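Polyketide synthase PksL (Bacillus subtilis, PDB 5E1V) contains a monomeric dehydratase domain from a trans-AT split module, which probably removes water from a beta-hydroxyacyl intermediate during bacillaene assembly. Local coordinates at residues L9-L13 against A65-V70; H21-G25 against Q212-L216; Q53-I59 against P217-F223; T88-I92 against E103-M107; L203-K209 against R239-R244. One frame throughout, in Å; residues are numbered along the deposited sequence.

Contact 1: residues L9-L13 against A65-V70; sequences LTLSL and AEQDAV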
# COMPACT_ATOMS: atom_id res chain seq x y z
N LEU A 9 -15.73 -5.63 -7.22
CA LEU A 9 -15.73 -4.67 -6.12
C LEU A 9 -16.48 -3.42 -6.61
O LEU A 9 -16.35 -3.06 -7.77
CB LEU A 9 -14.29 -4.27 -5.75
CG LEU A 9 -13.35 -5.32 -5.19
CD1 LEU A 9 -12.10 -4.66 -4.55
CD2 LEU A 9 -14.00 -6.18 -4.11
N THR A 10 -17.28 -2.80 -5.74
CA THR A 10 -17.92 -1.53 -6.11
C THR A 10 -17.26 -0.41 -5.34
O THR A 10 -17.33 -0.32 -4.12
CB THR A 10 -19.44 -1.55 -5.96
OG1 THR A 10 -19.76 -1.61 -4.57
CG2 THR A 10 -20.00 -2.75 -6.68
N LEU A 11 -16.55 0.42 -6.06
CA LEU A 11 -15.68 1.41 -5.43
C LEU A 11 -16.26 2.79 -5.71
O LEU A 11 -16.55 3.13 -6.89
CB LEU A 11 -14.31 1.29 -6.00
CG LEU A 11 -13.68 -0.08 -5.67
CD1 LEU A 11 -12.38 -0.21 -6.44
CD2 LEU A 11 -13.44 -0.19 -4.20
N SER A 12 -16.44 3.54 -4.62
CA SER A 12 -17.14 4.85 -4.67
C SER A 12 -16.65 5.65 -3.43
O SER A 12 -15.85 5.16 -2.65
CB SER A 12 -18.64 4.62 -4.65
OG SER A 12 -19.07 4.35 -3.33
N LEU A 13 -17.17 6.88 -3.22
CA LEU A 13 -16.94 7.63 -2.01
C LEU A 13 -17.51 7.02 -0.73
O LEU A 13 -17.23 7.47 0.36
CB LEU A 13 -17.49 9.09 -2.21
CG LEU A 13 -16.51 10.08 -2.86
CD1 LEU A 13 -16.00 9.68 -4.23
CD2 LEU A 13 -17.21 11.47 -2.96
N ALA A 65 -12.76 8.39 -8.06
CA ALA A 65 -14.24 8.49 -8.12
C ALA A 65 -14.63 9.88 -7.74
O ALA A 65 -13.99 10.51 -6.89
CB ALA A 65 -14.89 7.49 -7.19
N GLU A 66 -15.64 10.42 -8.41
CA GLU A 66 -16.18 11.65 -7.84
C GLU A 66 -17.69 11.58 -7.67
O GLU A 66 -18.41 10.78 -8.32
CB GLU A 66 -15.76 12.86 -8.70
CG GLU A 66 -16.42 12.82 -10.05
CD GLU A 66 -16.25 14.10 -10.86
OE1 GLU A 66 -15.65 15.08 -10.37
OE2 GLU A 66 -16.71 14.09 -12.00
N GLN A 67 -18.16 12.47 -6.81
CA GLN A 67 -19.56 12.66 -6.55
C GLN A 67 -20.14 11.27 -6.23
O GLN A 67 -19.57 10.58 -5.35
CB GLN A 67 -20.25 13.34 -7.75
CG GLN A 67 -19.76 14.73 -8.11
CD GLN A 67 -20.45 15.19 -9.41
OE1 GLN A 67 -20.61 14.41 -10.36
NE2 GLN A 67 -20.92 16.42 -9.43
N ASP A 68 -21.17 10.87 -6.95
CA ASP A 68 -21.86 9.59 -6.78
C ASP A 68 -21.44 8.53 -7.77
O ASP A 68 -22.10 7.51 -7.86
CB ASP A 68 -23.40 9.72 -6.84
CG ASP A 68 -23.92 10.35 -8.14
OD1 ASP A 68 -23.20 11.06 -8.79
OD2 ASP A 68 -25.10 10.20 -8.47
N ALA A 69 -20.36 8.77 -8.52
CA ALA A 69 -19.94 7.82 -9.58
C ALA A 69 -19.42 6.53 -8.89
O ALA A 69 -18.89 6.57 -7.77
CB ALA A 69 -18.85 8.42 -10.45
N VAL A 70 -19.69 5.38 -9.50
CA VAL A 70 -19.26 4.08 -8.89
C VAL A 70 -18.33 3.44 -9.89
O VAL A 70 -18.67 3.47 -11.07
CB VAL A 70 -20.43 3.11 -8.67
CG1 VAL A 70 -19.94 1.73 -8.22
CG2 VAL A 70 -21.43 3.63 -7.65
O HOH W 1 -18.92 7.99 -5.44

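Contact 2: residues H21-G25 against Q212-L216; sequences HVVYG and QRLYL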
# COMPACT_ATOMS: atom_id res chain seq x y z
N HIS A 21 -8.97 9.95 0.99
CA HIS A 21 -7.69 10.02 0.32
C HIS A 21 -7.84 10.81 -0.93
O HIS A 21 -8.41 10.33 -1.90
CB HIS A 21 -7.18 8.60 0.01
CG HIS A 21 -5.80 8.57 -0.56
ND1 HIS A 21 -5.56 8.35 -1.89
CD2 HIS A 21 -4.58 8.74 0.02
CE1 HIS A 21 -4.25 8.32 -2.10
NE2 HIS A 21 -3.63 8.58 -0.97
N VAL A 22 -7.33 12.05 -0.90
CA VAL A 22 -7.59 13.04 -1.96
C VAL A 22 -6.27 13.46 -2.53
O VAL A 22 -5.39 13.91 -1.80
CB VAL A 22 -8.33 14.30 -1.42
CG1 VAL A 22 -8.61 15.30 -2.55
CG2 VAL A 22 -9.65 13.93 -0.77
N VAL A 23 -6.16 13.41 -3.84
CA VAL A 23 -4.93 13.71 -4.58
C VAL A 23 -5.18 14.74 -5.70
O VAL A 23 -5.91 14.48 -6.68
CB VAL A 23 -4.37 12.43 -5.25
CG1 VAL A 23 -3.15 12.70 -6.13
CG2 VAL A 23 -4.08 11.32 -4.22
N TYR A 24 -4.57 15.91 -5.59
CA TYR A 24 -4.86 17.05 -6.49
C TYR A 24 -6.38 17.23 -6.63
O TYR A 24 -6.93 17.23 -7.72
CB TYR A 24 -4.19 16.85 -7.85
CG TYR A 24 -2.71 16.89 -7.80
CD1 TYR A 24 -2.05 17.99 -7.27
CD2 TYR A 24 -1.94 15.86 -8.28
CE1 TYR A 24 -0.68 18.04 -7.21
CE2 TYR A 24 -0.56 15.92 -8.23
CZ TYR A 24 0.07 17.02 -7.69
OH TYR A 24 1.46 17.08 -7.60
N GLY A 25 -7.03 17.35 -5.47
CA GLY A 25 -8.46 17.35 -5.30
C GLY A 25 -9.36 16.23 -5.83
O GLY A 25 -10.57 16.38 -5.83
N GLN A 212 8.12 19.45 -5.55
CA GLN A 212 6.83 19.37 -4.85
C GLN A 212 5.71 18.54 -5.56
O GLN A 212 4.65 18.37 -4.95
CB GLN A 212 6.23 20.75 -4.46
CG GLN A 212 7.12 21.72 -3.69
CD GLN A 212 7.24 21.44 -2.18
OE1 GLN A 212 6.29 21.63 -1.41
NE2 GLN A 212 8.44 21.07 -1.73
N ARG A 213 5.89 18.10 -6.80
CA ARG A 213 4.89 17.27 -7.49
C ARG A 213 4.90 15.92 -6.81
O ARG A 213 5.97 15.41 -6.51
CB ARG A 213 5.21 16.98 -8.95
CG ARG A 213 4.54 17.86 -9.97
CD ARG A 213 5.41 19.04 -10.29
NE ARG A 213 6.81 18.70 -10.56
CZ ARG A 213 7.37 18.59 -11.77
NH1 ARG A 213 6.69 18.81 -12.88
NH2 ARG A 213 8.67 18.28 -11.86
N LEU A 214 3.72 15.32 -6.62
CA LEU A 214 3.63 14.04 -5.95
C LEU A 214 4.16 12.89 -6.78
O LEU A 214 4.14 12.94 -8.02
CB LEU A 214 2.15 13.78 -5.61
CG LEU A 214 1.46 14.81 -4.73
CD1 LEU A 214 -0.05 14.57 -4.66
CD2 LEU A 214 2.06 14.83 -3.33
N TYR A 215 4.59 11.81 -6.12
CA TYR A 215 4.94 10.59 -6.82
C TYR A 215 3.89 9.52 -6.42
O TYR A 215 3.83 9.18 -5.25
CB TYR A 215 6.31 10.04 -6.39
CG TYR A 215 7.46 10.96 -6.68
CD1 TYR A 215 8.33 10.70 -7.74
CD2 TYR A 215 7.68 12.08 -5.88
CE1 TYR A 215 9.39 11.55 -8.03
CE2 TYR A 215 8.73 12.94 -6.16
CZ TYR A 215 9.58 12.66 -7.23
OH TYR A 215 10.64 13.51 -7.50
N LEU A 216 3.15 8.98 -7.39
CA LEU A 216 2.10 7.96 -7.12
C LEU A 216 2.62 6.58 -7.42
O LEU A 216 3.58 6.41 -8.22
CB LEU A 216 0.90 8.24 -7.98
CG LEU A 216 0.17 9.55 -7.59
CD1 LEU A 216 -1.03 9.71 -8.50
CD2 LEU A 216 -0.23 9.65 -6.12
O HOH W 2 2.21 18.61 -5.13

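Contact 3: residues Q53-I59 against P217-F223; sequences QLRNLSI and PLFYESF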
# COMPACT_ATOMS: atom_id res chain seq x y z
N GLN A 53 3.24 -15.33 -2.92
CA GLN A 53 4.06 -14.15 -3.14
C GLN A 53 3.42 -13.38 -4.28
O GLN A 53 3.27 -13.93 -5.35
CB GLN A 53 5.51 -14.48 -3.56
CG GLN A 53 6.30 -13.22 -3.84
CD GLN A 53 7.66 -13.52 -4.50
OE1 GLN A 53 7.88 -14.60 -5.02
NE2 GLN A 53 8.52 -12.52 -4.55
N LEU A 54 3.11 -12.11 -4.04
CA LEU A 54 2.57 -11.21 -5.04
C LEU A 54 3.80 -10.66 -5.79
O LEU A 54 4.81 -10.31 -5.15
CB LEU A 54 1.86 -10.07 -4.33
CG LEU A 54 1.15 -9.04 -5.30
CD1 LEU A 54 0.03 -9.61 -6.14
CD2 LEU A 54 0.60 -7.93 -4.40
N ARG A 55 3.74 -10.71 -7.10
CA ARG A 55 4.84 -10.18 -7.90
C ARG A 55 4.44 -9.31 -9.06
O ARG A 55 3.42 -9.54 -9.66
CB ARG A 55 5.71 -11.33 -8.48
CG ARG A 55 6.39 -12.24 -7.47
CD ARG A 55 7.15 -13.34 -8.20
NE ARG A 55 8.49 -12.91 -8.60
CZ ARG A 55 9.39 -13.71 -9.18
NH1 ARG A 55 9.09 -15.00 -9.43
NH2 ARG A 55 10.60 -13.24 -9.48
N ASN A 56 5.30 -8.34 -9.36
CA ASN A 56 5.26 -7.51 -10.56
C ASN A 56 3.91 -6.88 -10.75
O ASN A 56 3.28 -7.12 -11.75
CB ASN A 56 5.63 -8.39 -11.79
CG ASN A 56 7.06 -8.93 -11.67
OD1 ASN A 56 7.92 -8.41 -10.88
ND2 ASN A 56 7.29 -10.02 -12.34
N LEU A 57 3.41 -6.23 -9.69
CA LEU A 57 2.19 -5.45 -9.78
C LEU A 57 2.44 -4.16 -10.47
O LEU A 57 3.34 -3.42 -10.10
CB LEU A 57 1.61 -5.15 -8.34
CG LEU A 57 0.20 -4.62 -8.37
CD1 LEU A 57 -0.81 -5.09 -7.29
CD2 LEU A 57 0.28 -3.05 -8.31
N SER A 58 1.66 -3.87 -11.51
CA SER A 58 1.71 -2.61 -12.19
C SER A 58 0.41 -1.88 -12.12
O SER A 58 -0.58 -2.47 -12.38
CB SER A 58 1.97 -2.83 -13.69
OG SER A 58 3.26 -3.16 -13.81
N ILE A 59 0.49 -0.60 -11.81
CA ILE A 59 -0.61 0.37 -11.86
C ILE A 59 -0.54 1.17 -13.14
O ILE A 59 0.45 1.83 -13.39
CB ILE A 59 -0.68 1.20 -10.61
CG1 ILE A 59 -0.83 0.25 -9.39
CG2 ILE A 59 -1.81 2.24 -10.62
CD1 ILE A 59 -0.78 1.06 -8.10
N PRO A 217 2.03 5.56 -6.78
CA PRO A 217 2.47 4.22 -7.09
C PRO A 217 2.34 3.82 -8.56
O PRO A 217 1.40 4.21 -9.28
CB PRO A 217 1.56 3.35 -6.20
CG PRO A 217 1.39 4.18 -4.95
CD PRO A 217 1.17 5.57 -5.56
N LEU A 218 3.36 3.07 -8.97
CA LEU A 218 3.52 2.58 -10.33
C LEU A 218 3.72 1.06 -10.35
O LEU A 218 3.11 0.40 -11.12
CB LEU A 218 4.73 3.22 -10.97
CG LEU A 218 5.02 2.64 -12.39
CD1 LEU A 218 3.94 2.98 -13.42
CD2 LEU A 218 6.41 2.99 -12.95
N PHE A 219 4.62 0.57 -9.54
CA PHE A 219 5.10 -0.83 -9.57
C PHE A 219 5.64 -1.37 -8.24
O PHE A 219 6.41 -0.69 -7.54
CB PHE A 219 6.23 -0.95 -10.64
CG PHE A 219 6.77 -2.35 -10.86
CD1 PHE A 219 6.19 -3.21 -11.77
CD2 PHE A 219 7.97 -2.72 -10.28
CE1 PHE A 219 6.74 -4.47 -12.00
CE2 PHE A 219 8.53 -3.96 -10.51
CZ PHE A 219 7.90 -4.87 -11.33
N TYR A 220 5.30 -2.66 -7.94
CA TYR A 220 5.78 -3.41 -6.82
C TYR A 220 6.48 -4.60 -7.40
O TYR A 220 5.84 -5.36 -8.07
CB TYR A 220 4.66 -3.96 -5.83
CG TYR A 220 3.58 -2.99 -5.43
CD1 TYR A 220 3.84 -1.64 -5.46
CD2 TYR A 220 2.25 -3.42 -5.06
CE1 TYR A 220 2.88 -0.69 -5.18
CE2 TYR A 220 1.26 -2.45 -4.81
CZ TYR A 220 1.60 -1.09 -4.86
OH TYR A 220 0.75 0.00 -4.62
N GLU A 221 7.75 -4.82 -7.06
CA GLU A 221 8.46 -6.01 -7.52
C GLU A 221 7.88 -7.29 -6.86
O GLU A 221 7.50 -8.30 -7.51
CB GLU A 221 9.97 -5.90 -7.23
CG GLU A 221 10.69 -7.16 -7.66
CD GLU A 221 12.18 -7.01 -7.69
OE1 GLU A 221 12.67 -5.97 -8.17
OE2 GLU A 221 12.85 -7.93 -7.20
N SER A 222 7.73 -7.20 -5.55
CA SER A 222 7.17 -8.30 -4.75
C SER A 222 6.64 -7.87 -3.40
O SER A 222 7.08 -6.88 -2.80
CB SER A 222 8.20 -9.40 -4.47
OG SER A 222 9.32 -8.89 -3.91
N PHE A 223 5.73 -8.69 -2.94
CA PHE A 223 5.20 -8.63 -1.62
C PHE A 223 5.09 -10.03 -1.13
O PHE A 223 4.56 -10.90 -1.80
CB PHE A 223 3.80 -7.96 -1.55
CG PHE A 223 3.33 -7.80 -0.17
CD1 PHE A 223 3.81 -6.79 0.60
CD2 PHE A 223 2.48 -8.66 0.37
CE1 PHE A 223 3.36 -6.59 1.91
CE2 PHE A 223 2.01 -8.50 1.65
CZ PHE A 223 2.48 -7.47 2.43

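Contact 4: residues T88-I92 against E103-M107; sequences TAKGI and EKLYM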
# COMPACT_ATOMS: atom_id res chain seq x y z
N THR A 88 -5.74 -9.39 -13.35
CA THR A 88 -6.00 -8.13 -14.05
C THR A 88 -7.22 -7.44 -13.38
O THR A 88 -8.17 -8.11 -12.92
CB THR A 88 -6.37 -8.47 -15.52
OG1 THR A 88 -7.57 -9.25 -15.42
CG2 THR A 88 -5.34 -9.30 -16.20
N ALA A 89 -7.18 -6.11 -13.22
CA ALA A 89 -8.30 -5.46 -12.62
C ALA A 89 -8.74 -4.37 -13.61
O ALA A 89 -8.01 -3.48 -13.92
CB ALA A 89 -7.95 -4.86 -11.31
N LYS A 90 -9.93 -4.54 -14.11
CA LYS A 90 -10.45 -3.60 -15.09
C LYS A 90 -11.82 -3.13 -14.60
O LYS A 90 -12.61 -3.91 -14.08
CB LYS A 90 -10.53 -4.28 -16.45
CG LYS A 90 -11.02 -5.68 -16.39
CD LYS A 90 -10.98 -6.36 -17.77
CE LYS A 90 -9.63 -6.94 -18.10
NZ LYS A 90 -9.73 -8.42 -18.08
N GLY A 91 -12.09 -1.85 -14.78
CA GLY A 91 -13.26 -1.29 -14.25
C GLY A 91 -14.07 -0.43 -15.24
O GLY A 91 -13.56 0.15 -16.19
N ILE A 92 -15.34 -0.37 -14.94
CA ILE A 92 -16.31 0.47 -15.65
C ILE A 92 -16.96 1.46 -14.69
O ILE A 92 -17.47 1.06 -13.66
CB ILE A 92 -17.43 -0.46 -16.19
CG1 ILE A 92 -16.81 -1.53 -17.09
CG2 ILE A 92 -18.49 0.39 -16.87
CD1 ILE A 92 -17.71 -2.69 -17.54
N GLU A 103 -14.58 0.25 -20.57
CA GLU A 103 -13.76 -0.50 -19.59
C GLU A 103 -12.30 -0.07 -19.60
O GLU A 103 -11.70 -0.00 -20.66
CB GLU A 103 -13.95 -1.96 -19.87
CG GLU A 103 -13.23 -2.90 -18.95
CD GLU A 103 -13.49 -4.31 -19.35
OE1 GLU A 103 -14.20 -5.00 -18.60
OE2 GLU A 103 -13.02 -4.69 -20.45
N LYS A 104 -11.73 0.23 -18.43
CA LYS A 104 -10.36 0.72 -18.27
C LYS A 104 -9.53 -0.23 -17.42
O LYS A 104 -10.04 -0.80 -16.39
CB LYS A 104 -10.34 2.06 -17.54
CG LYS A 104 -10.97 3.19 -18.30
CD LYS A 104 -10.82 4.48 -17.48
CE LYS A 104 -11.71 5.59 -18.03
NZ LYS A 104 -11.15 6.93 -17.64
N LEU A 105 -8.30 -0.45 -17.90
CA LEU A 105 -7.28 -1.19 -17.14
C LEU A 105 -6.67 -0.37 -16.00
O LEU A 105 -6.08 0.75 -16.15
CB LEU A 105 -6.20 -1.79 -18.05
CG LEU A 105 -5.18 -2.69 -17.33
CD1 LEU A 105 -5.76 -4.01 -16.90
CD2 LEU A 105 -3.93 -2.89 -18.16
N TYR A 106 -6.83 -0.90 -14.78
CA TYR A 106 -6.21 -0.28 -13.65
C TYR A 106 -4.92 -0.92 -13.14
O TYR A 106 -4.03 -0.18 -12.69
CB TYR A 106 -7.28 -0.20 -12.52
CG TYR A 106 -8.38 0.81 -12.84
CD1 TYR A 106 -8.18 2.18 -12.60
CD2 TYR A 106 -9.60 0.41 -13.29
CE1 TYR A 106 -9.17 3.09 -12.88
CE2 TYR A 106 -10.61 1.32 -13.56
CZ TYR A 106 -10.38 2.65 -13.33
OH TYR A 106 -11.38 3.58 -13.54
N MET A 107 -4.86 -2.24 -13.08
CA MET A 107 -3.72 -2.92 -12.39
C MET A 107 -3.60 -4.31 -13.04
O MET A 107 -4.58 -4.94 -13.36
CB MET A 107 -4.07 -3.02 -10.86
CG MET A 107 -3.06 -3.74 -10.03
SD MET A 107 -3.42 -5.47 -10.01
CE MET A 107 -4.90 -5.60 -8.95

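Contact 5: residues L203-K209 against R239-R244; sequences LLTSLLK and RSSVRR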
# COMPACT_ATOMS: atom_id res chain seq x y z
N LEU A 203 11.69 9.93 4.02
CA LEU A 203 13.13 9.61 3.99
C LEU A 203 13.76 9.98 2.65
O LEU A 203 14.96 10.28 2.56
CB LEU A 203 13.33 8.11 4.27
CG LEU A 203 14.74 7.52 4.21
CD1 LEU A 203 15.73 8.23 5.15
CD2 LEU A 203 14.71 6.03 4.48
N LEU A 204 12.94 10.00 1.61
CA LEU A 204 13.39 10.38 0.29
C LEU A 204 13.59 11.87 0.09
O LEU A 204 14.13 12.29 -0.95
CB LEU A 204 12.38 9.91 -0.74
CG LEU A 204 12.73 8.57 -1.31
CD1 LEU A 204 11.55 7.99 -2.09
CD2 LEU A 204 13.95 8.72 -2.20
N THR A 205 13.12 12.66 1.05
CA THR A 205 13.09 14.13 0.89
C THR A 205 14.41 14.72 0.35
O THR A 205 14.39 15.33 -0.72
CB THR A 205 12.76 14.82 2.22
OG1 THR A 205 13.67 14.34 3.21
CG2 THR A 205 11.34 14.49 2.65
N SER A 206 15.55 14.48 1.01
CA SER A 206 16.83 15.05 0.50
C SER A 206 17.09 14.70 -0.98
O SER A 206 17.44 15.59 -1.78
CB SER A 206 18.04 14.66 1.36
OG SER A 206 18.13 13.28 1.62
N LEU A 207 16.86 13.43 -1.36
CA LEU A 207 17.06 13.01 -2.75
C LEU A 207 16.05 13.63 -3.73
O LEU A 207 16.24 13.52 -4.95
CB LEU A 207 16.99 11.49 -2.88
CG LEU A 207 17.71 10.60 -1.87
CD1 LEU A 207 17.90 9.21 -2.46
CD2 LEU A 207 19.06 11.19 -1.47
N LEU A 208 14.98 14.23 -3.20
CA LEU A 208 13.96 14.88 -4.02
C LEU A 208 14.34 16.26 -4.55
O LEU A 208 13.71 16.75 -5.49
CB LEU A 208 12.63 14.99 -3.25
CG LEU A 208 11.98 13.66 -2.85
CD1 LEU A 208 10.55 13.90 -2.39
CD2 LEU A 208 12.03 12.62 -3.97
N LYS A 209 15.36 16.88 -3.96
CA LYS A 209 15.88 18.19 -4.41
C LYS A 209 14.76 19.19 -4.56
O LYS A 209 14.58 19.80 -5.63
CB LYS A 209 16.65 18.03 -5.72
CG LYS A 209 17.89 17.16 -5.58
CD LYS A 209 18.55 16.87 -6.93
CE LYS A 209 20.07 17.08 -6.93
NZ LYS A 209 20.43 18.51 -7.04
N ARG A 239 18.20 3.33 4.03
CA ARG A 239 18.61 4.31 3.01
C ARG A 239 19.19 3.60 1.79
O ARG A 239 19.03 4.07 0.65
CB ARG A 239 19.65 5.33 3.59
CG ARG A 239 19.89 6.56 2.71
CD ARG A 239 20.94 7.46 3.33
NE ARG A 239 20.64 7.81 4.71
CZ ARG A 239 19.70 8.68 5.10
NH1 ARG A 239 18.93 9.32 4.22
NH2 ARG A 239 19.52 8.90 6.40
N SER A 240 19.85 2.46 2.00
CA SER A 240 20.48 1.73 0.90
C SER A 240 19.47 1.22 -0.14
O SER A 240 19.85 0.92 -1.27
CB SER A 240 21.32 0.57 1.41
OG SER A 240 20.55 -0.35 2.16
N SER A 241 18.20 1.10 0.28
CA SER A 241 17.10 0.66 -0.58
C SER A 241 16.41 1.81 -1.35
O SER A 241 15.70 1.59 -2.35
CB SER A 241 16.04 -0.07 0.26
OG SER A 241 15.20 0.83 0.96
N VAL A 242 16.59 3.04 -0.88
CA VAL A 242 15.82 4.14 -1.42
C VAL A 242 16.68 4.83 -2.44
O VAL A 242 17.87 5.05 -2.20
CB VAL A 242 15.35 5.12 -0.33
CG1 VAL A 242 14.56 4.38 0.75
CG2 VAL A 242 16.53 5.86 0.32
N ARG A 243 16.11 5.14 -3.59
CA ARG A 243 16.83 5.89 -4.56
C ARG A 243 15.85 6.70 -5.40
O ARG A 243 14.65 6.42 -5.40
CB ARG A 243 17.75 4.97 -5.37
CG ARG A 243 17.16 4.37 -6.62
CD ARG A 243 18.02 3.22 -7.12
NE ARG A 243 17.21 2.13 -7.68
CZ ARG A 243 16.47 1.30 -6.95
NH1 ARG A 243 16.42 1.42 -5.62
NH2 ARG A 243 15.76 0.33 -7.53
N ARG A 244 16.34 7.75 -6.05
CA ARG A 244 15.60 8.43 -7.15
C ARG A 244 16.35 8.41 -8.48
O ARG A 244 17.53 8.75 -8.53
CB ARG A 244 15.30 9.89 -6.80
CG ARG A 244 14.52 10.65 -7.89
CD ARG A 244 14.29 12.11 -7.49
NE ARG A 244 15.56 12.84 -7.51
CZ ARG A 244 16.14 13.29 -8.63
NH1 ARG A 244 15.55 13.14 -9.81
NH2 ARG A 244 17.31 13.92 -8.56

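Contact 1: residues L9-L13 against A65-V70
Leu-13 brings both its methyl branches down on the turn that follows Ala-65. CD1 packs 3.8 Å from Ala-65 CB and also meets Ala-65 O, while CD2 lies 3.5 Å from Gln-67 O. Further back, Val-70 holds CG1 anti to its backbone N (chi1 172°), which puts that methyl 4.0 Å from Thr-10 CB. With an alanine at Leu-13, Ala-65 CB would probably lose the methyl packed on it and a gap would open beside the turn.

The polar part runs mostly through one water. It accepts from Leu-13 N at 3.0 Å and donates to Gln-67 O and Ala-69 O, tying the incoming chain to a type II' turn that Ala-69 N closes onto Glu-66 O. A CA-H...O contact adds Val-70 CA to Leu-11 O at 3.5 Å.

Beyond the turn, strand 4-11 pairs along strand 70-81, Leu-11 bonding to Ile-71; Leu-11 leans on Ile-18 and Leu-13 on Tyr-19 of helix 16-19.

Contact 2: residues H21-G25 against Q212-L216
Tyr-24 stretches across to the loop ahead of strand 215-225 and uses both its ring and its hydroxyl there. Its CG stands beside the backbone N, opposite the carbonyl carbon (chi1 -67°), a setting that carries OH to the backbone of Leu-214. Leu-214 N donates to Tyr-24 OH at 3.0 Å, nearly straight at 166°. The hydroxyl in turn donates to a water 3.0 Å from Tyr-24 OH, and that water donates a hydrogen bond to Gln-212 O, so the hydroxyl both accepts and donates.

Leu-214 comes from the opposite direction. Its CG lies next to its own backbone N (chi1 -59°), carrying CD1 over one ring face of Tyr-24, 4.1 Å from the centroid, a CH-pi contact displaced toward the CE2-CZ rim. The same methyl meets Val-23 CG1 at 3.9 Å. Val-23 CG1 also approaches Leu-216 CD2, at 4.2 Å. Arg-213 offers only its first carbons, CG lying 4.0 Å from Tyr-24 OH, before its bent chain turns off to a salt bridge with Glu-211.

The segment from His-21 to Gly-25 fits the start of the HxxxGxxxxP signature of polyketide synthase dehydratases. Strand 21-23 lies between strands 26-29 and 150-152, and Leu-150 touches both Val-23 and Leu-214; on the other segment, strand 215-225 pairs with strand 262-273.

Contact 3: residues Q53-I59 against P217-F223
Leu-57 and Tyr-220 form a hydrogen-bonded antiparallel pair at a G1 beta bulge, where Asn-56 and Leu-57 both stand opposite the tyrosine. The ladder joins strands from the two HotDog-family parts of the chain, as expected in the double-hotdog fold of such dehydratases.

The tight face holds Leu-54, Leu-57, Tyr-220 and Phe-223, with helix 34-44 packed on it. Leu-57 CD2 sits over one face of the Tyr-220 ring, 4.0 Å from its centroid, and the tyrosine OH bonds to Gly-31 O. Leu-54 CB touches Phe-223 CB at 4.0 Å.

The other face is looser. Phe-219 has CG turned directly away from its own N (chi1 -176°), which brings the ring along strand 53-59 beside Asn-56, its CE1 3.7 Å from Asn-56 CA. Ser-58 OG lies at the ring's edge, 3.6 Å from Phe-219 CD1. Replacing Phe-219 by an alanine would probably open a gap beside Asn-56 CA and leave Ser-58 OG without the ring edge next to it. Arg-55 NH2 and Glu-221 OE2 stay 6.2 Å apart, too far for a salt bridge.

At the far end Ile-59 N donates to Leu-218 O at 2.9 Å, nearly straight at 174°.

Contact 4: residues T88-I92 against E103-M107
Ala-89 faces two residues at once, Tyr-106 and Met-107. Its carbonyl takes Tyr-106 N at 3.0 Å and a weak second bond from Met-107 N at 3.5 Å; Ala-89 N gives its own hydrogen to Met-107 O. On the other side of the bulge Gly-91 and Lys-104 exchange two bonds, Gly-91 N reaching Lys-104 O at 2.8 Å.

The apolar contact is made by Met-107, which doubles back at chi2 (-88°) and chi3 (-73°) so that CE meets Ala-89 CB at 3.9 Å.

Tyr-106 sets its ring edge against the backbone of Gly-91, CD2 3.7 Å from Gly-91 N, which lies near the ring plane; a beta carbon at Gly-91 would probably collide with Tyr-106 CE2.

Lys-90 and Glu-103 are oppositely charged, but it is the aliphatic chain of the lysine that lies against the carboxylate, Lys-90 CD 3.6 Å from Glu-103 OE1, while Lys-90 NZ remains 5.5 Å from Glu-103 OE2.

Together these make an antiparallel beta hairpin with a classic bulge, in a hotdog sheet whose Tyr-106 and Met-107 rest on helix 34-44.

Contact 5: residues L203-K209 against R239-R244
The weakly bonded helical turn at about 205-208 runs past strand 232-245 without pairing to it, coming nearest where Leu-207 CA lies 6.5 Å from Arg-244 CA, and Lys-209 then leaves the helix with positive phi. Arg-244 makes the one hydrogen bond between the segments: NE donates to Leu-207 O at 2.7 Å, at an angle of 159°, with the oxygen close to the guanidinium plane. The arginine chain runs extended from CG and bends at chi3 (70°), bringing NE down on that carbonyl, while NH1 bonds to Lys-246 O; two backbone carbonyls thus fix how the group is turned. Lys-209 crosses it at about a right angle, CD 3.6 Å from Arg-244 NH2.

This contact lies in the later HotDog-family part of the chain, where the end of helix 190-203 and the turn after it pack against the sheet. Val-242 points into them: its CG1 meets Leu-203 CD2 at 4.1 Å, and its CB faces Leu-204 CD2 at 4.3 Å. Val-251 of strand 248-256 touches both Val-242 and Leu-204. Leu-207 CD1 lies 4.1 Å from Arg-243 CA. At the 3-10 segment 239-241, Leu-203 CD1 approaches Arg-239 NH1 obliquely at 3.5 Å, the arginine's NE being bonded to Glu-166 O.

From the N terminus, contact 1 closes the first loop, bringing the turn before strand 70-81 back to the end of strand 4-11. Contacts 2 and 3 open inside that loop and close only past residue 211, so both cross contact 1; they also cross each other, and their later segments adjoin on strand 215-225. Together they tie the early HotDog part to the later one. Contact 4, a local hairpin, nests inside the loops of both and touches contact 3 where Met-107 packs on Leu-57. Contact 5 opens before contacts 2 and 3 close and ends after them, crossing both; Tyr-215 touches Leu-208 and Arg-244, linking it to contact 2. Contacts 1 and 5 lie on opposite sides of the chain's centre.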